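Local coordinates for protein aminotransferase class I and II (Streptococcus suis 89/1591, PDB 3P6K) that probably catalyses a pyridoxal-phosphate-dependent transfer of an amino group, as in class I and II aminotransferases, with the cofactor carried on a modified lysine, at residues N18-D23 / Q325-H330; Y99-P104 / T241-D246; K156-N161 / A188-D193; V311-D316 / G344-G349. All blocks are in the same frame, centred on the assembly; numbering follows the deposited sequence.

How the interactions relate
The four contacts fall in two groups. Interactions 2 and 3 belong to the large cofactor-binding sheet and its helices; their centres are 14 Å apart, and they touch where Leu101 O meets Lys156 NZ at 2.9 Å, probably a hydrogen bond. Interactions 1 and 4 lie on the same side of the chain's centre, where the N-terminal segment 18-23 meets the C-terminal part of the chain. Their centres are 16 Å apart, and helix 319-330 follows strand 308-313. Interaction 3 carries the link to the active site, since Asp193 is hydrogen-bonded to N1 of the pyridoxal-lysine residue at position 222. Nearest atoms of interactions 3 and 4 are about 8 Å apart. Interactions 1 and 2 have centres 42 Å apart.

Interaction 1 of 4, residues N18-D23 / Q325-H330; sequences NSAIYD and QLLQEH. With SO4 (sulfate ion), chain H.
The end of helix 319-330 packs here against the N-terminal segment 18-23, which leads into the short strand 22-23. Leu327 makes the apolar part. Its CD1 packs on Ala20, 4.2 Å from Ala20 CB, and also touches Ser19 O. The other branch, CD2, meets Ser19 CB at 4.2 Å. CG of Leu327 is anti to the backbone N (chi1 -177°), and this swings both methyls out to the N-terminal segment. One turn later the backbone takes over. Ile21 CG2 comes within 3.6 Å of His330 O, and Tyr22 CD2 approaches the same oxygen obliquely. Ile21 CG2 also lies over one face of the Tyr22 ring, toward its rim. The His330 ring leads away from the segment. Its NE2 donates a nearly straight hydrogen bond to sulfate O1, 2.7 Å long with an angle of 170° at the hydrogen. The oxygen sits at the ring edge, in the ring plane. Arg370 also binds this sulfate, which probably comes from the crystallisation liquor. Just beyond the helix, Ile21 and Tyr22 form backbone hydrogen bonds with Gly331. The arrangement is that of a small two-stranded parallel sheet, 22-23 with 332-333, lying beside the helix that precedes its second strand.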
loop_
_atom_site.group_PDB
_atom_site.type_symbol
_atom_site.label_atom_id
_atom_site.label_comp_id
_atom_site.label_asym_id
_atom_site.label_seq_id
_atom_site.Cartn_x
_atom_site.Cartn_y
_atom_site.Cartn_z
ATOM N N ASN B 18 -14.540 17.341 4.446
ATOM C CA ASN B 18 -15.954 17.186 4.831
ATOM C C ASN B 18 -16.766 18.464 5.022
ATOM O O ASN B 18 -17.997 18.372 5.120
ATOM C CB ASN B 18 -16.104 16.218 6.022
ATOM C CG ASN B 18 -15.799 14.758 5.639
ATOM O OD1 ASN B 18 -15.688 14.412 4.462
ATOM N ND2 ASN B 18 -15.689 13.901 6.644
ATOM N N SER B 19 -16.103 19.629 5.044
ATOM C CA SER B 19 -16.789 20.910 5.105
ATOM C C SER B 19 -17.037 21.497 3.707
ATOM O O SER B 19 -17.638 22.555 3.592
ATOM C CB SER B 19 -15.974 21.911 5.925
ATOM O OG SER B 19 -15.655 21.341 7.170
ATOM N N ALA B 20 -16.555 20.834 2.656
ATOM C CA ALA B 20 -16.721 21.313 1.289
ATOM C C ALA B 20 -18.065 20.876 0.697
ATOM O O ALA B 20 -18.495 19.761 0.953
ATOM C CB ALA B 20 -15.588 20.756 0.399
ATOM N N ILE B 21 -18.718 21.773 -0.040
ATOM C CA ILE B 21 -19.852 21.435 -0.920
ATOM C C ILE B 21 -19.315 21.444 -2.383
ATOM O O ILE B 21 -19.687 20.571 -3.181
ATOM C CB ILE B 21 -21.123 22.325 -0.683
ATOM C CG1 ILE B 21 -22.285 21.874 -1.582
ATOM C CG2 ILE B 21 -20.850 23.776 -0.884
ATOM C CD1 ILE B 21 -23.619 22.591 -1.300
ATOM N N TYR B 22 -18.412 22.376 -2.735
ATOM C CA TYR B 22 -17.809 22.432 -4.093
ATOM C C TYR B 22 -16.295 22.197 -3.984
ATOM O O TYR B 22 -15.540 23.114 -3.733
ATOM C CB TYR B 22 -18.153 23.761 -4.789
ATOM C CG TYR B 22 -19.624 24.157 -4.697
ATOM C CD1 TYR B 22 -20.634 23.358 -5.262
ATOM C CD2 TYR B 22 -20.019 25.325 -4.046
ATOM C CE1 TYR B 22 -22.024 23.716 -5.154
ATOM C CE2 TYR B 22 -21.378 25.699 -3.961
ATOM C CZ TYR B 22 -22.371 24.887 -4.515
ATOM O OH TYR B 22 -23.701 25.266 -4.427
ATOM N N ASP B 23 -15.872 20.951 -4.174
ATOM C CA ASP B 23 -14.470 20.531 -4.025
ATOM C C ASP B 23 -13.714 20.706 -5.311
ATOM O O ASP B 23 -13.785 19.867 -6.205
ATOM C CB ASP B 23 -14.383 19.075 -3.544
ATOM C CG ASP B 23 -12.933 18.577 -3.336
ATOM O OD1 ASP B 23 -11.943 19.317 -3.513
ATOM O OD2 ASP B 23 -12.797 17.380 -2.992
ATOM N N GLN B 325 -11.414 30.877 5.179
ATOM C CA GLN B 325 -12.604 31.770 5.127
ATOM C C GLN B 325 -13.520 31.442 3.943
ATOM O O GLN B 325 -14.750 31.454 4.085
ATOM C CB GLN B 325 -12.214 33.254 5.065
ATOM C CG GLN B 325 -11.585 33.790 6.327
ATOM C CD GLN B 325 -11.401 35.309 6.316
ATOM O OE1 GLN B 325 -11.336 35.939 5.269
ATOM N NE2 GLN B 325 -11.320 35.893 7.495
ATOM N N LEU B 326 -12.914 31.194 2.775
ATOM C CA LEU B 326 -13.665 30.747 1.594
ATOM C C LEU B 326 -14.471 29.471 1.895
ATOM O O LEU B 326 -15.640 29.388 1.535
ATOM C CB LEU B 326 -12.740 30.479 0.405
ATOM C CG LEU B 326 -13.373 29.944 -0.881
ATOM C CD1 LEU B 326 -14.412 30.933 -1.430
ATOM C CD2 LEU B 326 -12.308 29.610 -1.906
ATOM N N LEU B 327 -13.819 28.500 2.541
ATOM C CA LEU B 327 -14.414 27.222 2.901
ATOM C C LEU B 327 -15.591 27.385 3.864
ATOM O O LEU B 327 -16.664 26.862 3.581
ATOM C CB LEU B 327 -13.377 26.255 3.469
ATOM C CG LEU B 327 -13.851 24.851 3.835
ATOM C CD1 LEU B 327 -14.345 24.078 2.620
ATOM C CD2 LEU B 327 -12.735 24.136 4.515
ATOM N N GLN B 328 -15.399 28.122 4.964
ATOM C CA GLN B 328 -16.490 28.407 5.904
ATOM C C GLN B 328 -17.672 29.114 5.254
ATOM O O GLN B 328 -18.825 28.721 5.492
ATOM C CB GLN B 328 -16.049 29.285 7.110
ATOM C CG GLN B 328 -17.234 29.863 8.042
ATOM C CD GLN B 328 -18.325 28.821 8.493
ATOM O OE1 GLN B 328 -18.067 27.601 8.534
ATOM N NE2 GLN B 328 -19.564 29.318 8.808
ATOM N N GLU B 329 -17.383 30.150 4.470
ATOM C CA GLU B 329 -18.435 30.990 3.888
ATOM C C GLU B 329 -19.224 30.366 2.752
ATOM O O GLU B 329 -20.436 30.571 2.671
ATOM C CB GLU B 329 -17.869 32.325 3.401
ATOM C CG GLU B 329 -17.389 33.247 4.506
ATOM C CD GLU B 329 -18.499 34.010 5.220
ATOM O OE1 GLU B 329 -19.699 33.807 4.937
ATOM O OE2 GLU B 329 -18.153 34.859 6.066
ATOM N N HIS B 330 -18.543 29.645 1.869
ATOM C CA HIS B 330 -19.176 29.090 0.662
ATOM C C HIS B 330 -18.943 27.620 0.387
ATOM O O HIS B 330 -19.442 27.097 -0.609
ATOM C CB HIS B 330 -18.720 29.941 -0.557
ATOM C CG HIS B 330 -19.092 31.389 -0.460
ATOM N ND1 HIS B 330 -20.396 31.810 -0.290
ATOM C CD2 HIS B 330 -18.339 32.514 -0.517
ATOM C CE1 HIS B 330 -20.425 33.133 -0.236
ATOM N NE2 HIS B 330 -19.192 33.581 -0.386
HETATM S S SO4 H . -19.180 36.766 0.734
HETATM O O1 SO4 H . -18.733 36.251 -0.556
HETATM O O2 SO4 H . -18.664 35.973 1.844
HETATM O O3 SO4 H . -18.788 38.168 0.882
HETATM O O4 SO4 H . -20.625 36.709 0.796
#

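Interaction 2 of 4, residues Y99-P104 / T241-D246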
loop_
_atom_site.group_PDB
_atom_site.type_symbol
_atom_site.label_atom_id
_atom_site.label_comp_id
_atom_site.label_asym_id
_atom_site.label_seq_id
_atom_site.Cartn_x
_atom_site.Cartn_y
_atom_site.Cartn_z
ATOM N N TYR B 99 11.997 3.018 -1.770
ATOM C CA TYR B 99 12.438 2.055 -0.743
ATOM C C TYR B 99 13.465 1.049 -1.307
ATOM O O TYR B 99 14.519 0.869 -0.736
ATOM C CB TYR B 99 11.229 1.330 -0.218
ATOM C CG TYR B 99 11.371 0.858 1.142
ATOM C CD1 TYR B 99 11.113 1.740 2.222
ATOM C CD2 TYR B 99 11.757 -0.455 1.402
ATOM C CE1 TYR B 99 11.244 1.327 3.521
ATOM C CE2 TYR B 99 11.879 -0.884 2.684
ATOM C CZ TYR B 99 11.617 0.014 3.754
ATOM O OH TYR B 99 11.718 -0.389 5.041
ATOM N N SER B 100 13.178 0.472 -2.475
ATOM C CA SER B 100 14.087 -0.479 -3.146
ATOM C C SER B 100 15.456 0.054 -3.538
ATOM O O SER B 100 16.457 -0.641 -3.353
ATOM C CB SER B 100 13.447 -1.024 -4.421
ATOM O OG SER B 100 12.247 -1.712 -4.149
ATOM N N LEU B 101 15.508 1.274 -4.055
ATOM C CA LEU B 101 16.739 1.818 -4.627
ATOM C C LEU B 101 17.565 2.811 -3.817
ATOM O O LEU B 101 18.760 2.939 -4.089
ATOM C CB LEU B 101 16.408 2.425 -5.999
ATOM C CG LEU B 101 15.710 1.426 -6.957
ATOM C CD1 LEU B 101 15.344 2.095 -8.277
ATOM C CD2 LEU B 101 16.552 0.164 -7.206
ATOM N N ILE B 102 16.962 3.510 -2.854
ATOM C CA ILE B 102 17.688 4.535 -2.110
ATOM C C ILE B 102 18.375 3.891 -0.898
ATOM O O ILE B 102 17.723 3.215 -0.123
ATOM C CB ILE B 102 16.771 5.713 -1.654
ATOM C CG1 ILE B 102 16.047 6.371 -2.842
ATOM C CG2 ILE B 102 17.575 6.784 -0.943
ATOM C CD1 ILE B 102 16.966 6.942 -3.907
ATOM N N GLU B 103 19.686 4.115 -0.778
ATOM C CA GLU B 103 20.528 3.646 0.331
ATOM C C GLU B 103 21.003 4.886 1.117
ATOM O O GLU B 103 21.120 5.980 0.518
ATOM C CB GLU B 103 21.804 2.960 -0.205
ATOM C CG GLU B 103 21.629 1.778 -1.181
ATOM C CD GLU B 103 21.027 0.551 -0.542
ATOM O OE1 GLU B 103 21.407 0.227 0.610
ATOM O OE2 GLU B 103 20.177 -0.102 -1.198
ATOM N N PRO B 104 21.310 4.732 2.440
ATOM C CA PRO B 104 21.861 5.871 3.222
ATOM C C PRO B 104 23.090 6.453 2.538
ATOM O O PRO B 104 23.898 5.696 1.978
ATOM C CB PRO B 104 22.249 5.229 4.566
ATOM C CG PRO B 104 21.341 4.085 4.705
ATOM C CD PRO B 104 21.132 3.545 3.298
ATOM N N THR B 241 13.493 -3.823 -12.441
ATOM C CA THR B 241 12.292 -4.640 -12.187
ATOM C C THR B 241 12.601 -5.857 -11.303
ATOM O O THR B 241 11.845 -6.149 -10.371
ATOM C CB THR B 241 11.630 -5.103 -13.491
ATOM O OG1 THR B 241 11.303 -3.960 -14.284
ATOM C CG2 THR B 241 10.343 -5.882 -13.194
ATOM N N ASP B 242 13.723 -6.534 -11.582
ATOM C CA ASP B 242 14.180 -7.667 -10.757
ATOM C C ASP B 242 14.489 -7.239 -9.319
ATOM O O ASP B 242 14.270 -8.009 -8.415
ATOM C CB ASP B 242 15.415 -8.381 -11.357
ATOM C CG ASP B 242 15.090 -9.245 -12.582
ATOM O OD1 ASP B 242 13.903 -9.477 -12.914
ATOM O OD2 ASP B 242 16.056 -9.726 -13.218
ATOM N N ILE B 243 15.002 -6.023 -9.115
ATOM C CA ILE B 243 15.273 -5.510 -7.758
ATOM C C ILE B 243 13.942 -5.221 -7.053
ATOM O O ILE B 243 13.701 -5.742 -5.981
ATOM C CB ILE B 243 16.186 -4.261 -7.752
ATOM C CG1 ILE B 243 17.595 -4.628 -8.276
ATOM C CG2 ILE B 243 16.337 -3.675 -6.322
ATOM C CD1 ILE B 243 18.445 -3.395 -8.618
ATOM N N LEU B 244 13.081 -4.443 -7.693
ATOM C CA LEU B 244 11.785 -4.058 -7.129
ATOM C C LEU B 244 10.930 -5.256 -6.715
ATOM O O LEU B 244 10.277 -5.220 -5.682
ATOM C CB LEU B 244 10.993 -3.164 -8.094
ATOM C CG LEU B 244 11.662 -1.901 -8.649
ATOM C CD1 LEU B 244 10.670 -1.126 -9.507
ATOM C CD2 LEU B 244 12.263 -1.038 -7.543
ATOM N N ARG B 245 10.987 -6.318 -7.507
ATOM C CA ARG B 245 10.281 -7.571 -7.254
ATOM C C ARG B 245 10.587 -8.204 -5.868
ATOM O O ARG B 245 9.718 -8.812 -5.264
ATOM C CB ARG B 245 10.600 -8.547 -8.410
ATOM C CG ARG B 245 9.990 -9.907 -8.303
ATOM C CD ARG B 245 10.131 -10.756 -9.573
ATOM N NE ARG B 245 9.425 -10.155 -10.714
ATOM C CZ ARG B 245 9.956 -9.745 -11.870
ATOM N NH1 ARG B 245 11.271 -9.837 -12.139
ATOM N NH2 ARG B 245 9.135 -9.237 -12.801
ATOM N N ASP B 246 11.822 -8.061 -5.384
ATOM C CA ASP B 246 12.239 -8.615 -4.095
ATOM C C ASP B 246 11.811 -7.794 -2.860
ATOM O O ASP B 246 12.006 -8.267 -1.759
ATOM C CB ASP B 246 13.769 -8.838 -4.075
ATOM C CG ASP B 246 14.238 -9.868 -5.110
ATOM O OD1 ASP B 246 13.492 -10.862 -5.358
ATOM O OD2 ASP B 246 15.364 -9.678 -5.658
#
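Ser100 and Leu244 form the tight part of this contact between the end of helix 89-101 and helix 238-245. Leu244 CD2 presses on Ser100 CB at 3.3 Å, closer than usual for two carbons. The same methyl is 3.5 Å from Ser100 OG. Leu244 CG is anti to its carbonyl carbon (chi1 -53°), and from there the CD2 branch reaches the serine. The small serine lets the backbones come close, with the CA atoms of Ser100 and Leu244 5.8 Å apart. Its hydroxyl is hydrogen-bonded to Leu96 O, one turn back in its own helix.

The packing is looser around Ile243, which is partly exposed. Its CG2 branch meets Leu101 CD2 at 3.9 Å, and the two side chains cross obliquely. The same CG2 is 4.2 Å from Ser100 O. Leu101 CG also meets Leu244 CD2, but only at 4.3 Å. On the outer side of helix 238-245, partly exposed Arg245 turns away from the contact. Its NH1 forms a salt bridge with Asp242 OD1 at 2.8 Å, the oxygen lying in the guanidinium plane. Its NE forms another with Glu63.

The second subunit borders the contact: Tyr99 OH is hydrogen-bonded to Ser124 of that subunit, and Arg245 O to its Asn14. Within the chain, Leu244 also packs on Leu85 of strand 84-87, and Leu101 on Met157 of strand 155-161.

Interaction 3 of 4, residues K156-N161 / A188-D193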
loop_
_atom_site.group_PDB
_atom_site.type_symbol
_atom_site.label_atom_id
_atom_site.label_comp_id
_atom_site.label_asym_id
_atom_site.label_seq_id
_atom_site.Cartn_x
_atom_site.Cartn_y
_atom_site.Cartn_z
ATOM N N LYS B 156 22.394 9.327 -7.351
ATOM C CA LYS B 156 21.727 8.044 -7.534
ATOM C C LYS B 156 20.482 8.184 -8.403
ATOM O O LYS B 156 20.262 7.350 -9.278
ATOM C CB LYS B 156 21.352 7.432 -6.167
ATOM C CG LYS B 156 20.456 6.142 -6.171
ATOM C CD LYS B 156 21.082 4.917 -6.854
ATOM C CE LYS B 156 22.111 4.189 -5.989
ATOM N NZ LYS B 156 21.480 3.487 -4.830
HETATM N N MSE B 157 19.683 9.225 -8.129
HETATM C CA MSE B 157 18.380 9.417 -8.777
HETATM C C MSE B 157 17.937 10.858 -8.816
HETATM O O MSE B 157 18.241 11.618 -7.893
HETATM C CB MSE B 157 17.331 8.625 -7.975
HETATM C CG MSE B 157 15.876 8.608 -8.509
HETATM SE SE MSE B 157 14.799 7.567 -7.270
HETATM C CE MSE B 157 15.398 5.802 -7.827
ATOM N N ILE B 158 17.199 11.199 -9.874
ATOM C CA ILE B 158 16.538 12.486 -10.037
ATOM C C ILE B 158 15.037 12.159 -9.988
ATOM O O ILE B 158 14.599 11.270 -10.723
ATOM C CB ILE B 158 16.862 13.156 -11.386
ATOM C CG1 ILE B 158 18.361 13.382 -11.547
ATOM C CG2 ILE B 158 16.131 14.468 -11.527
ATOM C CD1 ILE B 158 18.754 13.974 -12.874
ATOM N N CYS B 159 14.263 12.823 -9.134
ATOM C CA CYS B 159 12.808 12.599 -9.037
ATOM C C CYS B 159 12.024 13.735 -9.670
ATOM O O CYS B 159 12.204 14.900 -9.282
ATOM C CB CYS B 159 12.353 12.505 -7.584
ATOM S SG CYS B 159 13.086 11.118 -6.684
ATOM N N ILE B 160 11.137 13.396 -10.599
ATOM C CA ILE B 160 10.243 14.365 -11.225
ATOM C C ILE B 160 8.807 13.853 -11.181
ATOM O O ILE B 160 8.552 12.642 -10.940
ATOM C CB ILE B 160 10.640 14.654 -12.722
ATOM C CG1 ILE B 160 10.476 13.411 -13.631
ATOM C CG2 ILE B 160 12.081 15.243 -12.809
ATOM C CD1 ILE B 160 10.816 13.685 -15.110
ATOM N N ASN B 161 7.886 14.785 -11.430
ATOM C CA ASN B 161 6.444 14.527 -11.508
ATOM C C ASN B 161 6.047 15.206 -12.818
ATOM O O ASN B 161 6.222 16.408 -12.946
ATOM C CB ASN B 161 5.817 15.143 -10.285
ATOM C CG ASN B 161 4.334 14.793 -10.058
ATOM O OD1 ASN B 161 3.676 15.513 -9.296
ATOM N ND2 ASN B 161 3.809 13.689 -10.666
ATOM N N ALA B 188 22.764 8.460 -13.231
ATOM C CA ALA B 188 21.643 8.560 -12.284
ATOM C C ALA B 188 20.318 8.029 -12.874
ATOM O O ALA B 188 20.083 8.159 -14.081
ATOM C CB ALA B 188 21.450 10.030 -11.811
ATOM N N TYR B 189 19.484 7.403 -12.041
ATOM C CA TYR B 189 18.152 6.946 -12.499
ATOM C C TYR B 189 17.259 8.169 -12.513
ATOM O O TYR B 189 17.562 9.153 -11.848
ATOM C CB TYR B 189 17.483 5.974 -11.536
ATOM C CG TYR B 189 18.129 4.644 -11.327
ATOM C CD1 TYR B 189 18.001 3.619 -12.273
ATOM C CD2 TYR B 189 18.822 4.371 -10.127
ATOM C CE1 TYR B 189 18.605 2.347 -12.057
ATOM C CE2 TYR B 189 19.410 3.106 -9.880
ATOM C CZ TYR B 189 19.299 2.104 -10.841
ATOM O OH TYR B 189 19.884 0.884 -10.569
ATOM N N ILE B 190 16.165 8.123 -13.258
ATOM C CA ILE B 190 15.154 9.183 -13.176
ATOM C C ILE B 190 13.811 8.537 -12.877
ATOM O O ILE B 190 13.301 7.764 -13.700
ATOM C CB ILE B 190 15.026 10.071 -14.431
ATOM C CG1 ILE B 190 16.377 10.712 -14.778
ATOM C CG2 ILE B 190 13.903 11.141 -14.173
ATOM C CD1 ILE B 190 16.419 11.498 -16.124
ATOM N N LEU B 191 13.273 8.832 -11.686
ATOM C CA LEU B 191 11.953 8.395 -11.277
ATOM C C LEU B 191 11.012 9.465 -11.786
ATOM O O LEU B 191 11.201 10.636 -11.443
ATOM C CB LEU B 191 11.847 8.284 -9.747
ATOM C CG LEU B 191 10.434 8.070 -9.185
ATOM C CD1 LEU B 191 9.745 6.867 -9.856
ATOM C CD2 LEU B 191 10.516 7.901 -7.688
ATOM N N SER B 192 10.036 9.083 -12.607
ATOM C CA SER B 192 9.026 10.008 -13.124
ATOM C C SER B 192 7.613 9.538 -12.761
ATOM O O SER B 192 7.130 8.526 -13.289
ATOM C CB SER B 192 9.159 10.169 -14.618
ATOM O OG SER B 192 8.293 11.169 -15.048
ATOM N N ASP B 193 6.985 10.259 -11.838
ATOM C CA ASP B 193 5.599 10.035 -11.451
ATOM C C ASP B 193 4.745 10.691 -12.564
ATOM O O ASP B 193 4.660 11.930 -12.653
ATOM C CB ASP B 193 5.347 10.665 -10.076
ATOM C CG ASP B 193 3.936 10.511 -9.596
ATOM O OD1 ASP B 193 2.999 10.459 -10.431
ATOM O OD2 ASP B 193 3.766 10.514 -8.342
#
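Lys156 and Tyr189 open this parallel strand pair with their side chains side by side. Lys156 CD fits against the tyrosine ring edge, in its plane, 3.9 Å from CE2. Selenomethionine Met157 lies on the same sheet face as Tyr189, and its CE meets Tyr189 CB. Leu191 lies between the selenium of Met157, which meets its CB at 3.9 Å, and the sulfur of Cys159, which meets its CD2. On the opposite face, Ile158 CB packs on Ile190 CG1. Ile160 CD1 spans from Ile190 CG2, at 4.1 Å, to Ser192. Ile160 CG1 sits between the backbone N and the carbonyl carbon (chi1 65°), 3.4 Å from Ser192 OG. That hydroxyl is hydrogen-bonded to Glu194 OE2, and its contact with Ile160 is packing alone. Ile158 and Ile190 also face Leu179 and Ala183 of helix 173-185, the connection of this beta-alpha-beta crossover.

Five backbone hydrogen bonds join the strands, from Tyr189 N to Lys156 O at one end to Asp193 N to Ile160 O at the other. Asn161 ND2 adds a sixth to Asp193 O, 2.8 Å long, with the oxygen in the amide plane but the donor above the carbonyl plane. As in aminotransferases of this fold, an aspartate pairs with the pyridine nitrogen: Asp193 OD2 is hydrogen-bonded to N1 of the pyridoxal-lysine residue at position 222. The Asn161 bond to Asp193 O and an Asn94 bond to OD2 hold this residue.

Interaction 4 of 4, residues V311-D316 / G344-G349; sequences VKIAVD and GYVRLG
Lys312 and Tyr345 lie side by side and point the same way, on one face of an antiparallel strand pair. Lys312 CB is 3.7 Å from Tyr345 CE2, and the aliphatic chain runs along the tyrosine until CD lies 4.1 Å from its OH. CG of Lys312 is anti to the backbone N (chi1 -174°), which starts the chain along the ring. The two residues form a non-hydrogen-bonded pair, with CA atoms 4.3 Å apart.

On the opposite face the orientations differ. Ile313 and Val346 cross at about a right angle, with Ile313 CD1 against Val346 CG2 at 3.8 Å and against CG1 as well. Val311 crosses Leu348 at a slant, its CG2 touching Leu348 CB at 4.2 Å. Val311 CB also meets Val346 CG2. These four side chains are buried and form an apolar patch.

The backbone fixes the register. Val311 and Val346 are the hydrogen-bonded pair: Val311 N donates to Val346 O over 2.9 Å, and Val346 N donates back to Val311 O. Ile313 N bonds to Gly344 O at 3.0 Å with an angle of 170° at the hydrogen. Beyond it, Ala314 centres an inverse gamma turn, and the chain parts from strand 345-349.

The pair forms the middle of a four-stranded antiparallel sheet, with strand 298-300 beyond 308-313 and strand 335-336 beyond 345-349. Ile313 and Val346 pack on Met319 of helix 319-330, while Ile313 and Leu348 also meet helix 354-368. Tyr345 stands on the other face, edge-to-face with Trp140.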
loop_
_atom_site.group_PDB
_atom_site.type_symbol
_atom_site.label_atom_id
_atom_site.label_comp_id
_atom_site.label_asym_id
_atom_site.label_seq_id
_atom_site.Cartn_x
_atom_site.Cartn_y
_atom_site.Cartn_z
ATOM N N VAL B 311 -3.184 28.602 -9.317
ATOM C CA VAL B 311 -3.720 29.908 -9.677
ATOM C C VAL B 311 -3.247 30.992 -8.709
ATOM O O VAL B 311 -3.397 30.825 -7.514
ATOM C CB VAL B 311 -5.284 29.833 -9.674
ATOM C CG1 VAL B 311 -5.907 31.179 -9.989
ATOM C CG2 VAL B 311 -5.786 28.714 -10.666
ATOM N N LYS B 312 -2.718 32.094 -9.238
ATOM C CA LYS B 312 -2.208 33.226 -8.433
ATOM C C LYS B 312 -3.377 34.136 -8.067
ATOM O O LYS B 312 -4.139 34.541 -8.946
ATOM C CB LYS B 312 -1.163 34.030 -9.215
ATOM C CG LYS B 312 -0.473 35.154 -8.399
ATOM C CD LYS B 312 0.776 35.807 -9.098
ATOM C CE LYS B 312 0.542 36.168 -10.597
ATOM N NZ LYS B 312 1.723 36.887 -11.271
ATOM N N ILE B 313 -3.510 34.455 -6.787
ATOM C CA ILE B 313 -4.599 35.317 -6.291
ATOM C C ILE B 313 -3.953 36.602 -5.787
ATOM O O ILE B 313 -3.220 36.572 -4.793
ATOM C CB ILE B 313 -5.456 34.599 -5.222
ATOM C CG1 ILE B 313 -5.973 33.253 -5.772
ATOM C CG2 ILE B 313 -6.630 35.520 -4.736
ATOM C CD1 ILE B 313 -7.091 32.606 -4.945
ATOM N N ALA B 314 -4.236 37.716 -6.480
ATOM C CA ALA B 314 -3.634 39.042 -6.210
ATOM C C ALA B 314 -4.382 39.779 -5.097
ATOM O O ALA B 314 -5.052 40.821 -5.318
ATOM C CB ALA B 314 -3.591 39.876 -7.490
ATOM N N VAL B 315 -4.260 39.187 -3.903
ATOM C CA VAL B 315 -4.862 39.634 -2.673
ATOM C C VAL B 315 -3.801 39.587 -1.582
ATOM O O VAL B 315 -3.115 38.572 -1.416
ATOM C CB VAL B 315 -6.062 38.709 -2.241
ATOM C CG1 VAL B 315 -6.342 38.811 -0.739
ATOM C CG2 VAL B 315 -7.315 39.038 -3.058
ATOM N N ASP B 316 -3.751 40.663 -0.795
ATOM C CA ASP B 316 -2.807 40.804 0.294
ATOM C C ASP B 316 -3.386 40.118 1.539
ATOM O O ASP B 316 -3.912 40.772 2.436
ATOM C CB ASP B 316 -2.504 42.293 0.554
ATOM C CG ASP B 316 -1.393 42.503 1.595
ATOM O OD1 ASP B 316 -0.641 41.523 1.861
ATOM O OD2 ASP B 316 -1.244 43.648 2.104
ATOM N N GLY B 344 0.447 32.806 -1.889
ATOM C CA GLY B 344 -0.039 33.649 -2.983
ATOM C C GLY B 344 -0.699 32.898 -4.114
ATOM O O GLY B 344 -1.269 33.545 -5.012
ATOM N N TYR B 345 -0.653 31.551 -4.062
ATOM C CA TYR B 345 -1.280 30.674 -5.048
ATOM C C TYR B 345 -2.199 29.683 -4.331
ATOM O O TYR B 345 -2.154 29.517 -3.099
ATOM C CB TYR B 345 -0.210 29.865 -5.822
ATOM C CG TYR B 345 0.845 30.691 -6.525
ATOM C CD1 TYR B 345 1.987 31.133 -5.857
ATOM C CD2 TYR B 345 0.700 31.030 -7.881
ATOM C CE1 TYR B 345 2.979 31.908 -6.534
ATOM C CE2 TYR B 345 1.655 31.792 -8.551
ATOM C CZ TYR B 345 2.792 32.237 -7.881
ATOM O OH TYR B 345 3.724 32.997 -8.578
ATOM N N VAL B 346 -3.060 29.049 -5.107
ATOM C CA VAL B 346 -3.914 27.982 -4.609
ATOM C C VAL B 346 -3.960 26.893 -5.676
ATOM O O VAL B 346 -3.905 27.214 -6.870
ATOM C CB VAL B 346 -5.353 28.459 -4.335
ATOM C CG1 VAL B 346 -5.363 29.479 -3.234
ATOM C CG2 VAL B 346 -6.034 29.001 -5.582
ATOM N N ARG B 347 -4.013 25.633 -5.253
ATOM C CA ARG B 347 -4.170 24.506 -6.176
ATOM C C ARG B 347 -5.655 24.402 -6.410
ATOM O O ARG B 347 -6.429 24.276 -5.433
ATOM C CB ARG B 347 -3.645 23.175 -5.625
ATOM C CG ARG B 347 -3.667 22.068 -6.706
ATOM C CD ARG B 347 -3.100 20.768 -6.223
ATOM N NE ARG B 347 -4.025 19.989 -5.411
ATOM C CZ ARG B 347 -3.698 18.893 -4.730
ATOM N NH1 ARG B 347 -2.447 18.422 -4.715
ATOM N NH2 ARG B 347 -4.634 18.262 -4.023
ATOM N N LEU B 348 -6.046 24.458 -7.678
ATOM C CA LEU B 348 -7.426 24.361 -8.094
ATOM C C LEU B 348 -7.471 23.197 -9.073
ATOM O O LEU B 348 -6.843 23.263 -10.135
ATOM C CB LEU B 348 -7.862 25.679 -8.722
ATOM C CG LEU B 348 -9.336 25.967 -9.011
ATOM C CD1 LEU B 348 -9.546 27.474 -9.197
ATOM C CD2 LEU B 348 -9.872 25.168 -10.229
ATOM N N GLY B 349 -8.173 22.126 -8.688
ATOM C CA GLY B 349 -8.375 20.939 -9.514
ATOM C C GLY B 349 -9.726 21.100 -10.179
ATOM O O GLY B 349 -10.714 21.427 -9.511
#